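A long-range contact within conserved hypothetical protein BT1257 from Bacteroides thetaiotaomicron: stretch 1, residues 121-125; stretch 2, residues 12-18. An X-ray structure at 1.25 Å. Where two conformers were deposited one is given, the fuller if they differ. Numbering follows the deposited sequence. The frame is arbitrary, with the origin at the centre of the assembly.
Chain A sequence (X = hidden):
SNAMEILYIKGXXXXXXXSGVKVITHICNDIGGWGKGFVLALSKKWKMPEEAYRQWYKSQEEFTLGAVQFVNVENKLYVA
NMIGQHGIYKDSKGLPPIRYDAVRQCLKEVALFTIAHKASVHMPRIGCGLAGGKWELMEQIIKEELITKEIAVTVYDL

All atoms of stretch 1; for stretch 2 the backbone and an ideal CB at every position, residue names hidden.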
ATOM      1  N   VAL A 121      -3.290  -1.238   9.952  1.00 17.43           N
ATOM      2  CA  VAL A 121      -2.522  -1.082   8.714  1.00 17.63           C
ATOM      3  C   VAL A 121      -1.025  -1.122   8.988  1.00 17.44           C
ATOM      4  O   VAL A 121      -0.542  -0.567   9.985  1.00 17.44           O
ATOM      5  CB  VAL A 121      -2.941   0.211   7.989  1.00 17.84           C
ATOM      6  CG1 VAL A 121      -1.994   0.576   6.841  1.00 18.37           C
ATOM      7  CG2 VAL A 121      -4.357   0.059   7.452  1.00 19.22           C
ATOM      8  N   HIS A 122      -0.310  -1.793   8.088  1.00 17.16           N
ATOM      9  CA  HIS A 122       1.118  -2.032   8.203  1.00 17.02           C
ATOM     10  C   HIS A 122       1.742  -1.747   6.855  1.00 17.25           C
ATOM     11  O   HIS A 122       1.260  -2.245   5.836  1.00 17.77           O
ATOM     12  CB  HIS A 122       1.342  -3.477   8.647  1.00 17.55           C
ATOM     13  CG  HIS A 122       0.715  -3.754   9.970  1.00 16.78           C
ATOM     14  ND1 HIS A 122       1.417  -3.670  11.150  1.00 17.27           N
ATOM     15  CD2 HIS A 122      -0.577  -3.982  10.304  1.00 17.66           C
ATOM     16  CE1 HIS A 122       0.591  -3.889  12.160  1.00 17.64           C
ATOM     17  NE2 HIS A 122      -0.625  -4.073  11.672  1.00 17.56           N
HETATM   18  N   MSE A 123       2.799  -0.940   6.824  1.00 17.14           N
HETATM   19  CA  MSE A 123       3.320  -0.512   5.533  1.00 17.99           C
HETATM   20  C   MSE A 123       4.790  -0.199   5.566  1.00 17.86           C
HETATM   21  O   MSE A 123       5.320   0.203   6.591  1.00 17.23           O
HETATM   22  CB  MSE A 123       2.556   0.723   5.044  1.00 17.90           C
HETATM   23  CG  MSE A 123       2.714   1.960   5.935  1.00 18.45           C
HETATM   24 SE   MSE A 123       2.035   3.566   5.167  0.90 22.85          SE
HETATM   25  CE  MSE A 123       0.160   3.278   5.347  1.00 20.42           C
ATOM     26  N   PRO A 124       5.458  -0.327   4.405  1.00 18.23           N
ATOM     27  CA  PRO A 124       6.782   0.281   4.272  1.00 18.92           C
ATOM     28  C   PRO A 124       6.615   1.803   4.109  1.00 19.80           C
ATOM     29  O   PRO A 124       5.485   2.315   4.217  1.00 19.67           O
ATOM     30  CB  PRO A 124       7.320  -0.366   2.990  1.00 19.40           C
ATOM     31  CG  PRO A 124       6.071  -0.553   2.149  1.00 18.99           C
ATOM     32  CD  PRO A 124       4.995  -0.956   3.146  1.00 18.79           C
ATOM     33  N   ARG A 125       7.718   2.522   3.879  1.00 20.51           N
ATOM     34  CA  ARG A 125       7.633   3.960   3.586  0.50 21.12           C
ATOM     35  C   ARG A 125       7.140   4.129   2.158  1.00 21.40           C
ATOM     36  O   ARG A 125       7.909   4.373   1.225  1.00 21.86           O
ATOM     37  CB  ARG A 125       8.981   4.670   3.763  0.50 21.05           C
ATOM     38  CG  ARG A 125       9.589   4.547   5.147  0.50 21.09           C
ATOM     39  CD  ARG A 125      10.781   5.482   5.326  0.50 22.40           C
ATOM     40  NE  ARG A 125      10.355   6.849   5.617  0.50 26.07           N
ATOM     41  CZ  ARG A 125      10.097   7.322   6.836  0.50 25.43           C
ATOM     42  NH1 ARG A 125       9.723   8.578   6.989  0.50 26.12           N
ATOM     43  NH2 ARG A 125      10.207   6.547   7.906  0.50 25.04           N
ATOM     44  N   UNK A  12      10.264  -5.096   9.007  1.00 20.87           N
ATOM     45  CA  UNK A  12       9.866  -5.524   7.684  1.00 20.44           C
ATOM     46  C   UNK A  12       8.345  -5.606   7.733  1.00 19.60           C
ATOM     47  O   UNK A  12       7.807  -6.372   8.536  1.00 19.23           O
ATOM     48  CB  UNK A  12      10.511  -6.852   7.283  1.00 20.44           C
ATOM     49  N   UNK A  13       7.658  -4.823   6.900  1.00 19.00           N
ATOM     50  CA  UNK A  13       6.201  -4.789   6.920  1.00 19.24           C
ATOM     51  C   UNK A  13       5.580  -6.138   6.547  1.00 19.38           C
ATOM     52  O   UNK A  13       4.400  -6.368   6.819  1.00 20.17           O
ATOM     53  CB  UNK A  13       5.696  -3.705   5.966  1.00 19.24           C
ATOM     54  N   UNK A  14       6.367  -7.039   5.951  1.00 19.79           N
ATOM     55  CA  UNK A  14       5.850  -8.393   5.665  1.00 20.17           C
ATOM     56  C   UNK A  14       5.853  -9.277   6.911  1.00 20.38           C
ATOM     57  O   UNK A  14       5.348 -10.411   6.871  1.00 21.34           O
ATOM     58  CB  UNK A  14       6.681  -9.056   4.565  1.00 20.17           C
ATOM     59  N   UNK A  15       6.415  -8.761   8.009  1.00 19.49           N
ATOM     60  CA  UNK A  15       6.366  -9.427   9.306  1.00 19.67           C
ATOM     61  C   UNK A  15       5.713  -8.472  10.314  1.00 19.82           C
ATOM     62  O   UNK A  15       6.377  -7.968  11.225  1.00 20.01           O
ATOM     63  CB  UNK A  15       7.764  -9.845   9.765  1.00 19.67           C
ATOM     64  N   UNK A  16       4.417  -8.177  10.127  1.00 19.51           N
ATOM     65  CA  UNK A  16       3.799  -7.093  10.905  1.00 20.02           C
ATOM     66  C   UNK A  16       3.591  -7.425  12.379  1.00 20.17           C
ATOM     67  O   UNK A  16       3.324  -8.582  12.736  1.00 21.64           O
ATOM     68  CB  UNK A  16       2.449  -6.726  10.285  1.00 20.02           C
ATOM     69  N   UNK A  17       3.727  -6.409  13.224  1.00 19.68           N
ATOM     70  CA  UNK A  17       3.640  -6.569  14.674  1.00 20.31           C
ATOM     71  C   UNK A  17       2.208  -6.645  15.180  1.00 20.20           C
ATOM     72  O   UNK A  17       1.259  -6.352  14.457  1.00 19.90           O
ATOM     73  CB  UNK A  17       4.362  -5.412  15.367  1.00 20.31           C
ATOM     74  N   UNK A  18       2.076  -7.019  16.446  1.00 20.33           N
ATOM     75  CA  UNK A  18       0.826  -6.849  17.171  1.00 21.34           C
ATOM     76  C   UNK A  18      -0.163  -7.952  16.899  1.00 21.64           C
ATOM     77  O   UNK A  18       0.194  -9.030  16.424  1.00 22.18           O
ATOM     78  CB  UNK A  18       0.193  -5.501  16.818  1.00 21.34           C
TER

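At position 12 the CA-to-CB bond points away from stretch 1, and nothing of that stretch lies within 5.5 Å of the ideal CB. The contact therefore sets no limit here, but the backbone does suggest something: positions 12 to 15 form a type I beta turn, closed by a hydrogen bond from the backbone N of position 15 to the O of position 12, 2.8 Å. The first place of such a turn favours side chains that can accept a hydrogen bond from the backbone N two residues on, so aspartate, asparagine, serine or threonine would suit. The residue is Asp12, with chi1 at t; its OD1 takes up that role.

Position 13 faces stretch 1 directly. Its CA lies 5.3 Å from the CA of Met123, and its ideal CB is already 3.6 Å from Met123 C and 3.7 Å from Pro124 N. What stretch 1 offers here is main chain, because the CA-to-CB bond of Met123 points away. With phi/psi of -63/-16, many residues could adopt the backbone, but a CB so close to the strand favours a small side chain such as alanine or serine. The deposited residue is Ala13. Its methyl packs on the peptide joining Met123 to Pro124, and also meets the proline ring, CB to Pro124 CD, at 4.0 Å.

Position 14 points away, and again nothing of stretch 1 is near. Polar residues are common at this place in a turn. Thr14, chi1 at p, fits well: its backbone N donates to Asp12 OD1 at 2.9 Å, and its OG1 donates to the same OD1 at 2.7 Å, so one carboxylate oxygen braces the turn twice.

Position 15 is out of reach of stretch 1, which leaves its side chain unspecified by the contact. It is Ala15, whose N closes the turn.

Position 16 turns back toward stretch 1, its ideal CB 3.3 Å from His122 ND1. The imidazole presents a flat surface, which suits a compact aliphatic group; phi of -71 also permits proline, while valine or alanine might serve. Pro16 is found. Its CB lies over one face of the ring, 3.8 Å from the centroid of the His122 ring and 27° off the normal, a CH-pi contact in which a polarised C-H meets the pi cloud.

At position 17 the CA-to-CB bond runs sideways, and the ideal CB is 5.2 Å from His122 CE1, so many side chains could fit, apolar ones gaining some contact. Ile17 places its CG1 4.3 Å from His122 CE1. Its backbone O comes nearer, 3.4 Å from the same CE1, and accepts a hydrogen bond from a water at 2.8 Å; that water also accepts a weak one from His122 NE2 at 3.2 Å.

Position 18 has phi/psi of 82/-161. Although its ideal CB would point toward stretch 1, 4.9 Å from His122 CE1, the positive phi by itself favours glycine, and Gly18 is the residue.

Stretch 2 12-18: DATAPIG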
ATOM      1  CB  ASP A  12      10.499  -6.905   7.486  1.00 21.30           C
ATOM      2  CG  ASP A  12      10.111  -7.592   6.192  1.00 22.95           C
ATOM      3  OD1 ASP A  12       9.246  -7.117   5.425  1.00 22.67           O
ATOM      4  OD2 ASP A  12      10.717  -8.663   5.957  1.00 27.16           O
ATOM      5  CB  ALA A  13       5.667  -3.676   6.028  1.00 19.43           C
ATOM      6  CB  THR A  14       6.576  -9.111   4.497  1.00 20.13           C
ATOM      7  OG1 THR A  14       7.915  -9.423   4.878  1.00 22.03           O
ATOM      8  CG2 THR A  14       6.582  -8.249   3.242  1.00 21.65           C
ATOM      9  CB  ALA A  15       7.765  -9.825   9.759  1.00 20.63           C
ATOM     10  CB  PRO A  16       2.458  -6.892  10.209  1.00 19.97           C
ATOM     11  CG  PRO A  16       2.135  -8.250   9.631  1.00 20.27           C
ATOM     12  CD  PRO A  16       3.461  -8.784   9.176  1.00 20.02           C
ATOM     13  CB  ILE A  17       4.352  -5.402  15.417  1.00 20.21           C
ATOM     14  CG1 ILE A  17       3.608  -4.080  15.190  1.00 21.47           C
ATOM     15  CG2 ILE A  17       5.830  -5.340  15.012  1.00 22.04           C
ATOM     16  CD1 ILE A  17       3.972  -2.954  16.163  1.00 21.73           C
TER
HETATM   17  O   HOH W   1      -1.325  -5.390  14.541  1.00 13.38           O
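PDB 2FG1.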